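Local coordinates for protein ectonucleoside triphosphate diphosphohydrolase 4 (Homo sapiens, PDB 6WG5) that belongs to the GDA1/CD39 nucleoside phosphatase family, whose members are built on the actin-like ATPase fold, at residues 39-45 / 56-62. Numbering follows the deposited sequence.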
loop_
_atom_site.group_PDB
_atom_site.type_symbol
_atom_site.label_atom_id
_atom_site.label_comp_id
_atom_site.label_asym_id
_atom_site.label_seq_id
_atom_site.Cartn_x
_atom_site.Cartn_y
_atom_site.Cartn_z
ATOM N N ASN A 39 -22.279 1.572 -24.577
ATOM C CA ASN A 39 -21.889 0.307 -23.973
ATOM C C ASN A 39 -20.777 0.460 -22.942
ATOM O O ASN A 39 -20.262 -0.550 -22.452
ATOM C CB ASN A 39 -21.464 -0.681 -25.063
ATOM C CG ASN A 39 -22.641 -1.181 -25.883
ATOM O OD1 ASN A 39 -23.729 -1.407 -25.352
ATOM N ND2 ASN A 39 -22.430 -1.350 -27.182
ATOM N N VAL A 40 -20.400 1.690 -22.601
ATOM C CA VAL A 40 -19.433 1.959 -21.542
ATOM C C VAL A 40 -20.194 2.316 -20.276
ATOM O O VAL A 40 -21.164 3.083 -20.315
ATOM C CB VAL A 40 -18.462 3.088 -21.940
ATOM C CG1 VAL A 40 -17.522 3.420 -20.786
ATOM C CG2 VAL A 40 -17.665 2.697 -23.173
ATOM N N ASN A 41 -19.758 1.758 -19.151
ATOM C CA ASN A 41 -20.329 2.058 -17.848
ATOM C C ASN A 41 -19.259 2.693 -16.972
ATOM O O ASN A 41 -18.061 2.559 -17.229
ATOM C CB ASN A 41 -20.888 0.795 -17.188
ATOM C CG ASN A 41 -21.847 0.048 -18.093
ATOM O OD1 ASN A 41 -21.544 -1.049 -18.564
ATOM N ND2 ASN A 41 -23.007 0.645 -18.350
ATOM N N TYR A 42 -19.702 3.393 -15.930
ATOM C CA TYR A 42 -18.819 4.235 -15.138
ATOM C C TYR A 42 -18.994 3.947 -13.654
ATOM O O TYR A 42 -20.033 3.456 -13.206
ATOM C CB TYR A 42 -19.082 5.723 -15.420
ATOM C CG TYR A 42 -18.985 6.080 -16.887
ATOM C CD1 TYR A 42 -20.050 5.846 -17.749
ATOM C CD2 TYR A 42 -17.829 6.644 -17.412
ATOM C CE1 TYR A 42 -19.966 6.163 -19.092
ATOM C CE2 TYR A 42 -17.736 6.966 -18.755
ATOM C CZ TYR A 42 -18.809 6.723 -19.590
ATOM O OH TYR A 42 -18.726 7.040 -20.926
ATOM N N GLY A 43 -17.951 4.260 -12.899
ATOM C CA GLY A 43 -17.987 4.151 -11.451
ATOM C C GLY A 43 -17.069 5.189 -10.850
ATOM O O GLY A 43 -16.060 5.568 -11.452
ATOM N N ILE A 44 -17.426 5.662 -9.658
ATOM C CA ILE A 44 -16.737 6.778 -9.020
ATOM C C ILE A 44 -16.340 6.372 -7.609
ATOM O O ILE A 44 -17.160 5.834 -6.858
ATOM C CB ILE A 44 -17.616 8.044 -8.990
ATOM C CG1 ILE A 44 -18.024 8.446 -10.411
ATOM C CG2 ILE A 44 -16.869 9.196 -8.333
ATOM C CD1 ILE A 44 -19.326 9.211 -10.478
ATOM N N VAL A 45 -15.084 6.636 -7.251
ATOM C CA VAL A 45 -14.555 6.351 -5.923
ATOM C C VAL A 45 -13.898 7.615 -5.392
ATOM O O VAL A 45 -13.132 8.270 -6.110
ATOM C CB VAL A 45 -13.541 5.191 -5.945
ATOM C CG1 VAL A 45 -13.090 4.847 -4.530
ATOM C CG2 VAL A 45 -14.137 3.973 -6.630
ATOM N N PHE A 56 -11.782 9.482 -8.274
ATOM C CA PHE A 56 -11.369 8.763 -9.471
ATOM C C PHE A 56 -12.610 8.274 -10.198
ATOM O O PHE A 56 -13.510 7.703 -9.575
ATOM C CB PHE A 56 -10.470 7.566 -9.130
ATOM C CG PHE A 56 -9.251 7.924 -8.328
ATOM C CD1 PHE A 56 -8.019 8.065 -8.943
ATOM C CD2 PHE A 56 -9.335 8.105 -6.959
ATOM C CE1 PHE A 56 -6.896 8.389 -8.206
ATOM C CE2 PHE A 56 -8.216 8.430 -6.218
ATOM C CZ PHE A 56 -6.995 8.572 -6.842
ATOM N N VAL A 57 -12.659 8.496 -11.507
ATOM C CA VAL A 57 -13.722 7.964 -12.352
ATOM C C VAL A 57 -13.160 6.772 -13.112
ATOM O O VAL A 57 -12.154 6.894 -13.822
ATOM C CB VAL A 57 -14.268 9.028 -13.317
ATOM C CG1 VAL A 57 -15.375 8.439 -14.187
ATOM C CG2 VAL A 57 -14.786 10.231 -12.544
ATOM N N TYR A 58 -13.806 5.622 -12.959
ATOM C CA TYR A 58 -13.444 4.411 -13.675
ATOM C C TYR A 58 -14.551 4.045 -14.651
ATOM O O TYR A 58 -15.735 4.264 -14.381
ATOM C CB TYR A 58 -13.206 3.247 -12.708
ATOM C CG TYR A 58 -12.071 3.482 -11.740
ATOM C CD1 TYR A 58 -10.766 3.158 -12.081
ATOM C CD2 TYR A 58 -12.305 4.028 -10.488
ATOM C CE1 TYR A 58 -9.726 3.372 -11.203
ATOM C CE2 TYR A 58 -11.271 4.245 -9.601
ATOM C CZ TYR A 58 -9.983 3.915 -9.965
ATOM O OH TYR A 58 -8.946 4.127 -9.086
ATOM N N CYS A 59 -14.157 3.487 -15.790
ATOM C CA CYS A 59 -15.102 3.013 -16.785
ATOM C C CYS A 59 -14.696 1.620 -17.243
ATOM O O CYS A 59 -13.574 1.167 -17.007
ATOM C CB CYS A 59 -15.187 3.968 -17.984
ATOM S SG CYS A 59 -13.615 4.267 -18.822
ATOM N N TRP A 60 -15.635 0.939 -17.899
ATOM C CA TRP A 60 -15.389 -0.400 -18.415
ATOM C C TRP A 60 -16.400 -0.688 -19.512
ATOM O O TRP A 60 -17.506 -0.138 -19.487
ATOM C CB TRP A 60 -15.492 -1.454 -17.304
ATOM C CG TRP A 60 -16.775 -1.407 -16.522
ATOM C CD1 TRP A 60 -17.936 -2.065 -16.807
ATOM C CD2 TRP A 60 -17.019 -0.666 -15.320
ATOM N NE1 TRP A 60 -18.888 -1.779 -15.858
ATOM C CE2 TRP A 60 -18.351 -0.922 -14.934
ATOM C CE3 TRP A 60 -16.241 0.188 -14.531
ATOM C CZ2 TRP A 60 -18.921 -0.353 -13.797
ATOM C CZ3 TRP A 60 -16.809 0.752 -13.403
ATOM C CH2 TRP A 60 -18.135 0.479 -13.047
ATOM N N PRO A 61 -16.059 -1.531 -20.479
ATOM C CA PRO A 61 -17.023 -1.931 -21.505
ATOM C C PRO A 61 -17.918 -3.050 -20.984
ATOM O O PRO A 61 -17.757 -3.542 -19.868
ATOM C CB PRO A 61 -16.129 -2.406 -22.649
ATOM C CG PRO A 61 -14.932 -2.963 -21.959
ATOM C CD PRO A 61 -14.737 -2.141 -20.707
ATOM N N ARG A 62 -18.873 -3.452 -21.818
ATOM C CA ARG A 62 -19.780 -4.524 -21.436
ATOM C C ARG A 62 -18.998 -5.803 -21.164
ATOM O O ARG A 62 -17.997 -6.094 -21.824
ATOM C CB ARG A 62 -20.817 -4.765 -22.533
ATOM C CG ARG A 62 -21.864 -5.805 -22.165
ATOM C CD ARG A 62 -22.835 -6.062 -23.304
ATOM N NE ARG A 62 -23.465 -4.832 -23.777
ATOM C CZ ARG A 62 -24.416 -4.177 -23.119
ATOM N NH1 ARG A 62 -24.850 -4.624 -21.946
ATOM N NH2 ARG A 62 -24.930 -3.066 -23.630
HETATM O O HOH W 1 -21.949 -3.331 -16.034
#
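Strands 40-48 and 53-61 form a beta hairpin, consistent with the beta-hairpin opening of an actin-like ATPase domain; the segments described here lie on its arms. The antiparallel assignment rests on a 155° angle between the N-to-C directions of segments 40-45 and 56-61 and on three hydrogen-bonded pairs, Asn41-Trp60, Gly43-Tyr58 and Val45-Phe56, each with two backbone bonds. The shortest join Gly43 N to Tyr58 O and Tyr58 N to Gly43 O, both 2.7 Å.

Side chains alternate between two faces. On one, Trp60 takes chi1 p (53°), unlike Phe56 and Tyr58, both m, and its indole turns back over the partner strand, covering Asn41 O and Tyr42 N with a ring face. Gly43 permits this: a modelled CB there would lie 3.1 Å from Trp60 CH2, a tight approach. Further along, Val45 CG2 meets Tyr58 CE2 at 4.1 Å; helix 479-487 covers this end, where Tyr58 OH hydrogen-bonds Thr480.

The other face carries Tyr42, Ile44, Val57 and Cys59. Tyr42, with chi1 m, brings CD2 to 3.8 Å from Cys59 CB, while its ring edge meets Val57 CG1. Ile44 CG1 and Val57 CG2 touch at 4.3 Å, and both residues pack on Ala113 of helix 107-116.

Toward the exposed end, a water weakly bridges Asn41 OD1 and Trp60 NE1, 3.4 Å from each. Beyond it, the poorly ordered Arg62, extended through chi2 before bending at chi3 (m), donates from NH2 to Asn39 OD1 at 2.7 Å.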